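Local coordinates for MHC class I antigen (Anolis carolinensis, PDB 7CPO), which probably presents bound peptides to T cells as the heavy chain of an MHC class I complex, paired with beta2-microglobulin, at residues A[43-48]-A[64-69]; A[86-91]-A[136-141]; A[187-192]-A[203-208]; A[230-235]-A[245-250]. All blocks are in the same frame, centred on the assembly; numbering follows the deposited sequence. Where two conformers were deposited one is given.

Interaction 1: A[43-48]-A[64-69]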
loop_
_atom_site.group_PDB
_atom_site.type_symbol
_atom_site.label_atom_id
_atom_site.label_comp_id
_atom_site.label_asym_id
_atom_site.label_seq_id
_atom_site.Cartn_x
_atom_site.Cartn_y
_atom_site.Cartn_z
ATOM N N ARG A 43 5.187 -21.038 -0.301
ATOM C CA ARG A 43 3.993 -21.892 -0.226
ATOM C C ARG A 43 3.469 -21.996 1.200
ATOM O O ARG A 43 2.713 -22.903 1.508
ATOM C CB ARG A 43 4.276 -23.303 -0.766
ATOM C CG ARG A 43 4.337 -23.458 -2.282
ATOM C CD ARG A 43 5.607 -24.255 -2.639
ATOM N NE ARG A 43 5.643 -24.730 -4.026
ATOM C CZ ARG A 43 5.622 -26.013 -4.401
ATOM N NH1 ARG A 43 5.606 -26.999 -3.498
ATOM N NH2 ARG A 43 5.658 -26.314 -5.693
ATOM N N ARG A 44 3.903 -21.060 2.054
ATOM C CA ARG A 44 3.494 -20.954 3.449
ATOM C C ARG A 44 2.875 -19.590 3.650
ATOM O O ARG A 44 3.409 -18.600 3.159
ATOM C CB ARG A 44 4.658 -21.172 4.393
ATOM C CG ARG A 44 5.396 -22.471 4.178
ATOM C CD ARG A 44 4.568 -23.650 4.636
ATOM N NE ARG A 44 4.099 -23.461 6.006
ATOM C CZ ARG A 44 3.204 -24.242 6.610
ATOM N NH1 ARG A 44 2.676 -25.292 5.974
ATOM N NH2 ARG A 44 2.828 -23.961 7.850
ATOM N N TYR A 45 1.721 -19.555 4.301
ATOM C CA TYR A 45 1.202 -18.326 4.871
ATOM C C TYR A 45 2.038 -17.997 6.112
ATOM O O TYR A 45 2.113 -18.805 7.044
ATOM C CB TYR A 45 -0.271 -18.564 5.167
ATOM C CG TYR A 45 -1.142 -17.498 5.785
ATOM C CD1 TYR A 45 -1.896 -16.624 4.988
ATOM C CD2 TYR A 45 -1.333 -17.452 7.169
ATOM C CE1 TYR A 45 -2.783 -15.680 5.570
ATOM C CE2 TYR A 45 -2.220 -16.521 7.763
ATOM C CZ TYR A 45 -2.945 -15.645 6.964
ATOM O OH TYR A 45 -3.813 -14.737 7.588
ATOM N N LEU A 46 2.703 -16.845 6.111
ATOM C CA LEU A 46 3.708 -16.573 7.131
ATOM C C LEU A 46 3.359 -15.359 7.992
ATOM O O LEU A 46 2.702 -14.422 7.534
ATOM C CB LEU A 46 5.088 -16.341 6.499
ATOM C CG LEU A 46 5.714 -17.561 5.837
ATOM C CD1 LEU A 46 7.079 -17.218 5.260
ATOM C CD2 LEU A 46 5.793 -18.701 6.844
ATOM N N PRO A 47 3.796 -15.354 9.250
ATOM C CA PRO A 47 3.619 -14.165 10.080
ATOM C C PRO A 47 4.595 -13.080 9.667
ATOM O O PRO A 47 5.742 -13.354 9.308
ATOM C CB PRO A 47 3.921 -14.668 11.496
ATOM C CG PRO A 47 4.801 -15.819 11.294
ATOM C CD PRO A 47 4.323 -16.489 10.022
ATOM N N LYS A 48 4.131 -11.838 9.732
ATOM C CA LYS A 48 4.943 -10.686 9.384
ATOM C C LYS A 48 5.172 -9.749 10.554
ATOM O O LYS A 48 5.867 -8.745 10.389
ATOM C CB LYS A 48 4.285 -9.904 8.235
ATOM C CG LYS A 48 4.176 -10.714 6.956
ATOM C CD LYS A 48 5.561 -11.055 6.389
ATOM C CE LYS A 48 6.178 -9.836 5.694
ATOM N NZ LYS A 48 7.537 -10.144 5.186
ATOM N N GLU A 64 -1.411 -23.803 9.232
ATOM C CA GLU A 64 -1.688 -24.828 8.233
ATOM C C GLU A 64 -2.972 -24.520 7.471
ATOM O O GLU A 64 -3.004 -24.614 6.235
ATOM C CB GLU A 64 -1.777 -26.219 8.874
ATOM C CG GLU A 64 -0.487 -26.711 9.471
ATOM C CD GLU A 64 0.684 -26.734 8.489
ATOM O OE1 GLU A 64 0.521 -27.190 7.325
ATOM O OE2 GLU A 64 1.780 -26.288 8.908
ATOM N N ARG A 65 -4.049 -24.171 8.190
ATOM C CA ARG A 65 -5.324 -23.899 7.522
ATOM C C ARG A 65 -5.188 -22.759 6.516
ATOM O O ARG A 65 -5.558 -22.908 5.345
ATOM C CB ARG A 65 -6.415 -23.591 8.552
ATOM C CG ARG A 65 -7.845 -23.638 7.991
ATOM C CD ARG A 65 -8.858 -23.794 9.122
ATOM N NE ARG A 65 -8.612 -22.736 10.065
ATOM C CZ ARG A 65 -8.305 -22.908 11.338
ATOM N NH1 ARG A 65 -8.273 -24.117 11.856
ATOM N NH2 ARG A 65 -8.052 -21.850 12.092
ATOM N N ASN A 66 -4.608 -21.628 6.939
ATOM C CA ASN A 66 -4.421 -20.504 6.024
ATOM C C ASN A 66 -3.505 -20.867 4.861
ATOM O O ASN A 66 -3.734 -20.441 3.721
ATOM C CB ASN A 66 -3.854 -19.307 6.778
ATOM C CG ASN A 66 -4.908 -18.538 7.562
ATOM O OD1 ASN A 66 -5.613 -17.693 7.005
ATOM N ND2 ASN A 66 -4.994 -18.798 8.867
ATOM N N THR A 67 -2.456 -21.645 5.128
ATOM C CA THR A 67 -1.571 -22.114 4.061
ATOM C C THR A 67 -2.328 -22.967 3.031
ATOM O O THR A 67 -2.213 -22.745 1.820
ATOM C CB THR A 67 -0.416 -22.906 4.681
ATOM O OG1 THR A 67 0.370 -22.042 5.506
ATOM C CG2 THR A 67 0.473 -23.528 3.623
ATOM N N LEU A 68 -3.103 -23.957 3.495
ATOM C CA LEU A 68 -3.853 -24.812 2.569
ATOM C C LEU A 68 -4.850 -23.994 1.746
ATOM O O LEU A 68 -4.935 -24.149 0.524
ATOM C CB LEU A 68 -4.566 -25.940 3.334
ATOM C CG LEU A 68 -3.683 -27.004 4.018
ATOM C CD1 LEU A 68 -4.395 -27.709 5.177
ATOM C CD2 LEU A 68 -3.162 -28.045 3.017
ATOM N N TYR A 69 -5.592 -23.095 2.402
ATOM C CA TYR A 69 -6.528 -22.227 1.690
ATOM C C TYR A 69 -5.808 -21.329 0.693
ATOM O O TYR A 69 -6.254 -21.176 -0.453
ATOM C CB TYR A 69 -7.309 -21.360 2.681
ATOM C CG TYR A 69 -8.362 -22.068 3.505
ATOM C CD1 TYR A 69 -8.767 -23.356 3.198
ATOM C CD2 TYR A 69 -8.960 -21.430 4.595
ATOM C CE1 TYR A 69 -9.745 -24.000 3.960
ATOM C CE2 TYR A 69 -9.934 -22.055 5.351
ATOM C CZ TYR A 69 -10.323 -23.345 5.026
ATOM O OH TYR A 69 -11.276 -23.983 5.781
#

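Interaction 2: A[86-91]-A[136-141]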
loop_
_atom_site.group_PDB
_atom_site.type_symbol
_atom_site.label_atom_id
_atom_site.label_comp_id
_atom_site.label_asym_id
_atom_site.label_seq_id
_atom_site.Cartn_x
_atom_site.Cartn_y
_atom_site.Cartn_z
ATOM N N GLU A 86 -10.205 -17.089 -22.435
ATOM C CA GLU A 86 -11.271 -17.559 -23.310
ATOM C C GLU A 86 -12.428 -16.563 -23.346
ATOM O O GLU A 86 -12.867 -16.154 -24.426
ATOM C CB GLU A 86 -11.734 -18.951 -22.865
ATOM C CG GLU A 86 -10.793 -20.080 -23.357
ATOM C CD GLU A 86 -10.841 -21.373 -22.523
ATOM O OE1 GLU A 86 -10.038 -21.522 -21.569
ATOM O OE2 GLU A 86 -11.673 -22.254 -22.836
ATOM N N TYR A 87 -12.894 -16.121 -22.172
ATOM C CA TYR A 87 -14.022 -15.187 -22.094
ATOM C C TYR A 87 -13.787 -13.933 -22.927
ATOM O O TYR A 87 -14.711 -13.427 -23.579
ATOM C CB TYR A 87 -14.270 -14.777 -20.644
ATOM C CG TYR A 87 -14.982 -15.783 -19.768
ATOM C CD1 TYR A 87 -15.521 -16.963 -20.283
ATOM C CD2 TYR A 87 -15.126 -15.536 -18.409
ATOM C CE1 TYR A 87 -16.181 -17.867 -19.447
ATOM C CE2 TYR A 87 -15.776 -16.412 -17.587
ATOM C CZ TYR A 87 -16.302 -17.568 -18.101
ATOM O OH TYR A 87 -16.943 -18.402 -17.228
ATOM N N TYR A 88 -12.574 -13.389 -22.875
ATOM C CA TYR A 88 -12.198 -12.214 -23.645
ATOM C C TYR A 88 -11.535 -12.586 -24.972
ATOM O O TYR A 88 -11.093 -11.691 -25.704
ATOM C CB TYR A 88 -11.283 -11.319 -22.805
ATOM C CG TYR A 88 -12.015 -10.630 -21.667
ATOM C CD1 TYR A 88 -12.726 -9.451 -21.880
ATOM C CD2 TYR A 88 -12.017 -11.174 -20.382
ATOM C CE1 TYR A 88 -13.406 -8.819 -20.844
ATOM C CE2 TYR A 88 -12.697 -10.548 -19.338
ATOM C CZ TYR A 88 -13.392 -9.374 -19.580
ATOM O OH TYR A 88 -14.064 -8.754 -18.551
ATOM N N ASN A 89 -11.495 -13.883 -25.303
ATOM C CA ASN A 89 -10.931 -14.396 -26.556
ATOM C C ASN A 89 -9.585 -13.744 -26.886
ATOM O O ASN A 89 -9.410 -13.106 -27.929
ATOM C CB ASN A 89 -11.916 -14.223 -27.714
ATOM C CG ASN A 89 -11.426 -14.885 -28.986
ATOM O OD1 ASN A 89 -11.144 -14.222 -29.977
ATOM N ND2 ASN A 89 -11.270 -16.210 -28.939
ATOM N N GLN A 90 -8.623 -13.918 -25.984
ATOM C CA GLN A 90 -7.292 -13.346 -26.130
ATOM C C GLN A 90 -6.288 -14.474 -26.331
ATOM O O GLN A 90 -6.101 -15.304 -25.434
ATOM C CB GLN A 90 -6.931 -12.513 -24.904
ATOM C CG GLN A 90 -7.940 -11.422 -24.606
ATOM C CD GLN A 90 -7.646 -10.720 -23.297
ATOM O OE1 GLN A 90 -7.743 -9.498 -23.188
ATOM N NE2 GLN A 90 -7.286 -11.497 -22.289
ATOM N N SER A 91 -5.647 -14.498 -27.509
ATOM C CA SER A 91 -4.702 -15.569 -27.828
ATOM C C SER A 91 -3.639 -15.702 -26.747
ATOM O O SER A 91 -3.215 -16.814 -26.421
ATOM C CB SER A 91 -4.049 -15.321 -29.190
ATOM O OG SER A 91 -4.968 -14.725 -30.088
ATOM N N ALA A 136 -21.272 -7.749 -12.589
ATOM C CA ALA A 136 -20.331 -7.949 -13.681
ATOM C C ALA A 136 -20.006 -6.618 -14.335
ATOM O O ALA A 136 -20.891 -5.788 -14.553
ATOM C CB ALA A 136 -20.921 -8.901 -14.725
ATOM N N ALA A 137 -18.736 -6.418 -14.666
ATOM C CA ALA A 137 -18.337 -5.135 -15.229
ATOM C C ALA A 137 -18.557 -5.059 -16.735
ATOM O O ALA A 137 -18.641 -3.953 -17.274
ATOM C CB ALA A 137 -16.867 -4.837 -14.890
ATOM N N ASP A 138 -18.663 -6.196 -17.423
ATOM C CA ASP A 138 -18.823 -6.214 -18.873
ATOM C C ASP A 138 -19.534 -7.500 -19.272
ATOM O O ASP A 138 -19.865 -8.335 -18.425
ATOM C CB ASP A 138 -17.472 -6.087 -19.576
ATOM C CG ASP A 138 -16.513 -7.191 -19.200
ATOM O OD1 ASP A 138 -16.958 -8.308 -18.859
ATOM O OD2 ASP A 138 -15.289 -6.942 -19.251
ATOM N N VAL A 139 -19.725 -7.681 -20.577
ATOM C CA VAL A 139 -20.510 -8.817 -21.060
ATOM C C VAL A 139 -19.746 -10.135 -20.907
ATOM O O VAL A 139 -20.390 -11.152 -20.601
ATOM C CB VAL A 139 -21.029 -8.571 -22.495
ATOM C CG1 VAL A 139 -19.949 -8.077 -23.451
ATOM C CG2 VAL A 139 -21.722 -9.802 -23.043
ATOM N N PRO A 140 -18.404 -10.199 -21.045
ATOM C CA PRO A 140 -17.721 -11.456 -20.669
ATOM C C PRO A 140 -17.920 -11.852 -19.217
ATOM O O PRO A 140 -18.171 -13.030 -18.935
ATOM C CB PRO A 140 -16.244 -11.161 -20.971
ATOM C CG PRO A 140 -16.290 -10.205 -22.066
ATOM C CD PRO A 140 -17.472 -9.307 -21.757
ATOM N N ALA A 141 -17.821 -10.905 -18.281
ATOM C CA ALA A 141 -18.049 -11.245 -16.879
ATOM C C ALA A 141 -19.457 -11.777 -16.621
ATOM O O ALA A 141 -19.679 -12.442 -15.597
ATOM C CB ALA A 141 -17.791 -10.038 -15.995
#

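Interaction 3: A[187-192]-A[203-208]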
loop_
_atom_site.group_PDB
_atom_site.type_symbol
_atom_site.label_atom_id
_atom_site.label_comp_id
_atom_site.label_asym_id
_atom_site.label_seq_id
_atom_site.Cartn_x
_atom_site.Cartn_y
_atom_site.Cartn_z
ATOM N N PRO A 187 4.984 13.317 14.457
ATOM C CA PRO A 187 5.629 13.856 13.255
ATOM C C PRO A 187 6.862 14.684 13.595
ATOM O O PRO A 187 6.941 15.343 14.636
ATOM C CB PRO A 187 4.540 14.733 12.626
ATOM C CG PRO A 187 3.269 14.271 13.234
ATOM C CD PRO A 187 3.597 13.784 14.599
ATOM N N GLU A 188 7.832 14.626 12.691
ATOM C CA GLU A 188 9.091 15.353 12.775
ATOM C C GLU A 188 9.104 16.315 11.596
ATOM O O GLU A 188 9.247 15.878 10.445
ATOM C CB GLU A 188 10.284 14.386 12.741
ATOM C CG GLU A 188 10.205 13.253 13.782
ATOM C CD GLU A 188 10.640 11.859 13.260
ATOM O OE1 GLU A 188 11.434 11.767 12.294
ATOM O OE2 GLU A 188 10.186 10.844 13.837
ATOM N N VAL A 189 8.946 17.611 11.883
ATOM C CA VAL A 189 8.714 18.651 10.878
ATOM C C VAL A 189 9.964 19.506 10.725
ATOM O O VAL A 189 10.439 20.106 11.697
ATOM C CB VAL A 189 7.527 19.549 11.257
ATOM C CG1 VAL A 189 7.187 20.494 10.095
ATOM C CG2 VAL A 189 6.333 18.715 11.683
ATOM N N LYS A 190 10.462 19.608 9.502
ATOM C CA LYS A 190 11.661 20.378 9.213
ATOM C C LYS A 190 11.405 21.234 7.981
ATOM O O LYS A 190 10.957 20.727 6.952
ATOM C CB LYS A 190 12.860 19.436 9.001
ATOM C CG LYS A 190 14.113 20.086 8.463
ATOM C CD LYS A 190 15.236 19.880 9.449
ATOM C CE LYS A 190 16.577 20.348 8.916
ATOM N NZ LYS A 190 17.040 19.472 7.830
ATOM N N VAL A 191 11.666 22.528 8.084
ATOM C CA VAL A 191 11.501 23.452 6.963
ATOM C C VAL A 191 12.874 23.777 6.401
ATOM O O VAL A 191 13.763 24.218 7.136
ATOM C CB VAL A 191 10.775 24.748 7.378
ATOM C CG1 VAL A 191 10.540 25.617 6.152
ATOM C CG2 VAL A 191 9.462 24.450 8.074
ATOM N N THR A 192 13.044 23.580 5.102
ATOM C CA THR A 192 14.225 24.040 4.401
ATOM C C THR A 192 13.845 25.071 3.332
ATOM O O THR A 192 12.667 25.322 3.052
ATOM C CB THR A 192 14.975 22.856 3.784
ATOM O OG1 THR A 192 14.075 22.113 2.954
ATOM C CG2 THR A 192 15.550 21.950 4.881
ATOM N N LEU A 203 10.064 27.059 -0.354
ATOM C CA LEU A 203 10.126 26.597 1.027
ATOM C C LEU A 203 9.587 25.169 1.102
ATOM O O LEU A 203 8.431 24.916 0.735
ATOM C CB LEU A 203 9.334 27.531 1.944
ATOM C CG LEU A 203 9.794 28.996 2.069
ATOM C CD1 LEU A 203 9.064 29.722 3.208
ATOM C CD2 LEU A 203 11.306 29.099 2.242
ATOM N N ILE A 204 10.417 24.238 1.574
ATOM C CA ILE A 204 10.048 22.824 1.643
ATOM C C ILE A 204 9.763 22.437 3.088
ATOM O O ILE A 204 10.575 22.692 3.984
ATOM C CB ILE A 204 11.139 21.924 1.051
ATOM C CG1 ILE A 204 11.380 22.291 -0.410
ATOM C CG2 ILE A 204 10.745 20.458 1.188
ATOM C CD1 ILE A 204 12.558 21.580 -1.000
ATOM N N CYS A 205 8.617 21.815 3.315
ATOM C CA CYS A 205 8.268 21.287 4.631
ATOM C C CYS A 205 8.337 19.759 4.587
ATOM O O CYS A 205 7.486 19.116 3.962
ATOM C CB CYS A 205 6.884 21.774 5.043
ATOM S SG CYS A 205 6.463 21.235 6.673
ATOM N N ARG A 206 9.362 19.180 5.228
ATOM C CA ARG A 206 9.504 17.730 5.347
ATOM C C ARG A 206 8.861 17.278 6.650
ATOM O O ARG A 206 9.165 17.818 7.721
ATOM C CB ARG A 206 10.968 17.281 5.323
ATOM C CG ARG A 206 11.185 15.915 6.044
ATOM C CD ARG A 206 12.614 15.663 6.602
ATOM N NE ARG A 206 13.361 14.805 5.692
ATOM C CZ ARG A 206 13.473 13.487 5.804
ATOM N NH1 ARG A 206 12.913 12.832 6.813
ATOM N NH2 ARG A 206 14.161 12.823 4.895
ATOM N N VAL A 207 7.968 16.298 6.555
ATOM C CA VAL A 207 7.203 15.805 7.697
ATOM C C VAL A 207 7.317 14.293 7.684
ATOM O O VAL A 207 6.816 13.639 6.762
ATOM C CB VAL A 207 5.736 16.248 7.659
ATOM C CG1 VAL A 207 5.047 15.909 8.977
ATOM C CG2 VAL A 207 5.664 17.745 7.399
ATOM N N GLY A 208 7.994 13.738 8.683
ATOM C CA GLY A 208 8.348 12.335 8.627
ATOM C C GLY A 208 8.303 11.704 10.001
ATOM O O GLY A 208 8.261 12.395 11.023
#

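Interaction 4: A[230-235]-A[245-250]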
loop_
_atom_site.group_PDB
_atom_site.type_symbol
_atom_site.label_atom_id
_atom_site.label_comp_id
_atom_site.label_asym_id
_atom_site.label_seq_id
_atom_site.Cartn_x
_atom_site.Cartn_y
_atom_site.Cartn_z
ATOM N N VAL A 230 1.669 25.662 -4.526
ATOM C CA VAL A 230 1.880 24.678 -3.476
ATOM C C VAL A 230 1.832 23.284 -4.086
ATOM O O VAL A 230 0.857 22.919 -4.753
ATOM C CB VAL A 230 0.851 24.821 -2.348
ATOM C CG1 VAL A 230 1.092 23.741 -1.307
ATOM C CG2 VAL A 230 0.977 26.190 -1.714
ATOM N N PHE A 231 2.884 22.514 -3.866
ATOM C CA PHE A 231 2.957 21.136 -4.316
ATOM C C PHE A 231 3.250 20.235 -3.121
ATOM O O PHE A 231 3.650 20.691 -2.042
ATOM C CB PHE A 231 4.016 20.960 -5.415
ATOM C CG PHE A 231 3.798 21.848 -6.611
ATOM C CD1 PHE A 231 2.981 21.439 -7.653
ATOM C CD2 PHE A 231 4.405 23.103 -6.692
ATOM C CE1 PHE A 231 2.767 22.264 -8.764
ATOM C CE2 PHE A 231 4.189 23.937 -7.797
ATOM C CZ PHE A 231 3.372 23.516 -8.834
ATOM N N HIS A 232 3.017 18.940 -3.313
ATOM C CA HIS A 232 3.143 17.998 -2.217
ATOM C C HIS A 232 3.629 16.673 -2.773
ATOM O O HIS A 232 3.448 16.378 -3.957
ATOM C CB HIS A 232 1.815 17.828 -1.483
ATOM C CG HIS A 232 0.750 17.180 -2.315
ATOM N ND1 HIS A 232 0.568 15.813 -2.365
ATOM C CD2 HIS A 232 -0.173 17.711 -3.148
ATOM C CE1 HIS A 232 -0.430 15.534 -3.183
ATOM N NE2 HIS A 232 -0.897 16.667 -3.671
ATOM N N GLY A 233 4.277 15.889 -1.916
ATOM C CA GLY A 233 4.761 14.582 -2.298
ATOM C C GLY A 233 3.707 13.505 -2.112
ATOM O O GLY A 233 2.539 13.769 -1.820
ATOM N N LEU A 234 4.142 12.265 -2.317
ATOM C CA LEU A 234 3.387 11.111 -1.869
ATOM C C LEU A 234 3.472 10.985 -0.352
ATOM O O LEU A 234 4.438 11.422 0.278
ATOM C CB LEU A 234 3.936 9.845 -2.520
ATOM C CG LEU A 234 4.030 9.896 -4.049
ATOM C CD1 LEU A 234 4.822 8.716 -4.542
ATOM C CD2 LEU A 234 2.645 9.950 -4.697
ATOM N N VAL A 235 2.438 10.402 0.238
ATOM C CA VAL A 235 2.501 9.914 1.609
ATOM C C VAL A 235 3.042 8.494 1.519
ATOM O O VAL A 235 2.345 7.587 1.060
ATOM C CB VAL A 235 1.133 9.954 2.298
ATOM C CG1 VAL A 235 1.254 9.466 3.717
ATOM C CG2 VAL A 235 0.556 11.372 2.276
ATOM N N THR A 245 6.249 12.475 4.114
ATOM C CA THR A 245 5.789 13.270 2.978
ATOM C C THR A 245 6.416 14.661 3.047
ATOM O O THR A 245 7.124 15.002 4.003
ATOM C CB THR A 245 4.261 13.356 2.940
ATOM O OG1 THR A 245 3.850 13.934 1.698
ATOM C CG2 THR A 245 3.758 14.198 4.065
ATOM N N TRP A 246 6.142 15.475 2.022
ATOM C CA TRP A 246 6.592 16.862 1.990
ATOM C C TRP A 246 5.550 17.750 1.319
ATOM O O TRP A 246 4.683 17.289 0.572
ATOM C CB TRP A 246 7.936 17.016 1.271
ATOM C CG TRP A 246 7.915 16.595 -0.156
ATOM C CD1 TRP A 246 8.314 15.385 -0.662
ATOM C CD2 TRP A 246 7.497 17.377 -1.276
ATOM N NE1 TRP A 246 8.154 15.364 -2.028
ATOM C CE2 TRP A 246 7.654 16.575 -2.429
ATOM C CE3 TRP A 246 7.000 18.678 -1.420
ATOM C CZ2 TRP A 246 7.331 17.032 -3.706
ATOM C CZ3 TRP A 246 6.670 19.128 -2.693
ATOM C CH2 TRP A 246 6.842 18.307 -3.817
ATOM N N ARG A 247 5.662 19.047 1.594
ATOM C CA ARG A 247 4.816 20.067 0.997
ATOM C C ARG A 247 5.636 21.331 0.790
ATOM O O ARG A 247 6.345 21.768 1.703
ATOM C CB ARG A 247 3.615 20.369 1.879
ATOM C CG ARG A 247 2.472 21.003 1.139
ATOM C CD ARG A 247 1.325 21.183 2.100
ATOM N NE ARG A 247 0.136 21.739 1.455
ATOM C CZ ARG A 247 -0.765 21.029 0.780
ATOM N NH1 ARG A 247 -0.617 19.716 0.653
ATOM N NH2 ARG A 247 -1.825 21.633 0.251
ATOM N N SER A 248 5.508 21.924 -0.397
ATOM C CA SER A 248 6.319 23.053 -0.825
ATOM C C SER A 248 5.443 24.226 -1.245
ATOM O O SER A 248 4.269 24.072 -1.593
ATOM C CB SER A 248 7.231 22.672 -1.989
ATOM O OG SER A 248 6.451 22.392 -3.136
ATOM N N VAL A 249 6.046 25.411 -1.199
ATOM C CA VAL A 249 5.430 26.645 -1.674
ATOM C C VAL A 249 6.531 27.521 -2.264
ATOM O O VAL A 249 7.664 27.533 -1.774
ATOM C CB VAL A 249 4.657 27.362 -0.542
ATOM C CG1 VAL A 249 5.577 27.666 0.635
ATOM C CG2 VAL A 249 3.980 28.635 -1.064
ATOM N N LYS A 250 6.217 28.216 -3.349
ATOM C CA LYS A 250 7.141 29.195 -3.901
ATOM C C LYS A 250 6.821 30.544 -3.271
ATOM O O LYS A 250 5.693 31.040 -3.389
ATOM C CB LYS A 250 7.074 29.266 -5.427
ATOM C CG LYS A 250 8.290 30.019 -5.983
ATOM C CD LYS A 250 8.361 30.101 -7.506
ATOM C CE LYS A 250 9.358 29.060 -8.064
ATOM N NZ LYS A 250 10.786 29.304 -7.650
#

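Interaction 1: A[43-48]-A[64-69]
Edge strand 44-47 of the floor of the class I peptide-binding groove meets the helical wall 62-87 here, beside the bound peptide. The short strand and helix axes approach to 6.8 Å and run at 134° to each other. Tyr45 and Thr67 are the closest backbone pair. Thr67 holds the centre. Its OG1 accepts from Tyr45 N at 3.1 Å and also bonds to Trp63 O, one turn back in the helix. One hydroxyl thus ties the strand backbone to the helix backbone. The Tyr45 ring leaves the strand with CG anti to the backbone N (chi1 179°). It lies almost flat against the Asn66 amide, with the two planes 9° apart. Asn66 CB sits over the ring face in a CH-pi contact, offset toward the rim. Asn66 ND2 bonds to Tyr62 O, and Asn66 OD1 bonds to the backbone of the bound peptide. Outside this core is a salt bridge. The Arg44 chain bends at chi2 and chi3 and brings its guanidinium end-on to Glu64. Arg44 NH1 reaches Glu64 OE1 at 3.2 Å in a nearly straight bond. Arg44 NH2 reaches Glu64 OE2 at 2.8 Å. The carboxylate is met from above its plane. Thr67 OG1 lies 3.7 Å above the plane of the Arg44 guanidinium, over its centre. Behind the contact, Tyr45 packs on Val36 of strand 33-39, and its OH bonds to Tyr9 of strand 5-14 and to Tyr62 at the start of helix 62-87.

Interaction 2: A[86-91]-A[136-141]
Tyr88 is the first residue to leave helical geometry at the end of helix 62-87, and its side chain runs from there to the loop before helix 141-149. CB leads to CG anti to the carbonyl carbon (chi1 -71°), and the ring extends toward Pro140. Tyr88 CD1 lies 3.6 Å from Pro140 CG. Tyr88 CE1 comes nearer to the same Pro140 CG, at 3.4 Å. Tyr88 CZ has Pro140 CB at 3.6 Å. Pro140 CB stands over the ring face, 16° off the normal, in a CH-pi contact. The proline therefore covers one face of the tyrosine, crossing it at about a right angle. The helix ends in a Schellman motif, with Asn89 at positive phi as the C-prime residue. Across from it, Asp138 caps the turn that leads into the next helix: its OD1 accepts from Ala141 N at 2.8 Å, nearly along the C-O axis. The end of one groove helix thus meets the start of the other. At the tip, Tyr88 OH meets the Asp138 carboxylate head to head, with ring and carboxylate planes 69° apart. Asp138 OD1 is 2.9 Å from Tyr88 OH. The ring of Tyr119 also meets that of Tyr88. Next to it, Tyr87 CB packs on Pro140 CB at 4.1 Å, while Tyr87 OH bonds to the backbone of the bound peptide.

Interaction 3: A[187-192]-A[203-208]
Strands 188-193 and 201-210 form a beta hairpin in the immunoglobulin C1-set domain. They pair antiparallel, and six backbone hydrogen bonds join Glu188 to Gly208, Lys190 to Arg206 and Thr192 to Ile204. The tightly packed face carries Val189, Val191, Cys205 and Val207. Val189 and Val207 lie side by side and point the same way, with Val189 CG2 4.1 Å from Val207 CG1. Pro187 CB extends this row, 3.9 Å from Val207 CG1. Trp219 of strand 216-221 packs on Val191 and Cys205 from the opposing sheet. The other face is looser and mostly polar, with Ile204 as its apolar member. Lys190 is exposed, and the ends of Lys190 and Arg206 turn away from the strand pair. Much of this face meets beta2-microglobulin: Glu188 forms a salt bridge with Arg12 of that chain, Thr192 OG1 bonds to its Gln97, and Arg206 NH2 bonds to its Phe11 O. On this same face, Thr192 OG1 rests 3.5 Å from Ile204 CB. On the packed face, Cys205 SG is anti to the backbone N (chi1 -177°). It joins Cys261 in the disulfide between the sheets. Cys205 SG also touches Val189 CG1 at 3.6 Å.

Interaction 4: A[230-235]-A[245-250]
Phe231 O is gripped by two donors of Ser248, one strong and one weak. Ser248 N donates to Phe231 O at 2.8 Å, nearly straight (171°) and in the carbonyl plane. Ser248 OG adds a weak bond to Phe231 O at 3.5 Å. Phe231 N returns a bond to Ser248 O, so the two residues form a hydrogen-bonded antiparallel pair. Strands 230-237 and 243-251 make a hairpin at the edge of a four-stranded sheet in the immunoglobulin C1-set domain. Further along, Gly233 N donates to Trp246 O at 2.9 Å. Trp246 CG takes the crowded position between backbone N and carbonyl carbon (chi1 61°). This lays the indole over the Gly233 backbone. Gly233 N sits 3.4 Å above the ring plane, and Gly233 CA makes a CH-pi contact with the five-membered ring. Beyond the regular pairing, Thr245 OG1 donates to Leu234 O at 2.9 Å from above the carbonyl plane. Leu234 O also accepts from Gln8 of beta2-microglobulin. On the side of Val230 and His232, the extended Arg247 chain passes Val230 CG1, with its NE at 3.5 Å. Arg247 NH1 lies near His232 CB; the His232 ring and Arg247 guanidinium planes are 15° apart but meet obliquely. His232 ND1 donates to Gly233 O. Backbone bonds thus set the pairing, and beyond Gly233 a threonine hydroxyl replaces the backbone donor and holds Leu234 O.

In the fold
Interactions 1 and 2 belong to the peptide-binding domains, and interactions 3 and 4 to the immunoglobulin domain. Interactions 1 and 2 share helix 62-87, with centres 31 Å apart. Each has a side chain bonded to the peptide backbone, so they mark two places along one groove wall. Interactions 3 and 4 are neighbours in one sheet, with centres 10 Å apart. Cys205 N lies 2.8 Å from Arg247 O, a probable hydrogen bond, and Leu203 N pairs likewise with Val249 O. Both contacts also reach beta2-microglobulin. The nearest atoms of interactions 1 and 4 are about 18 Å apart, so the groove and the immunoglobulin contacts do not touch.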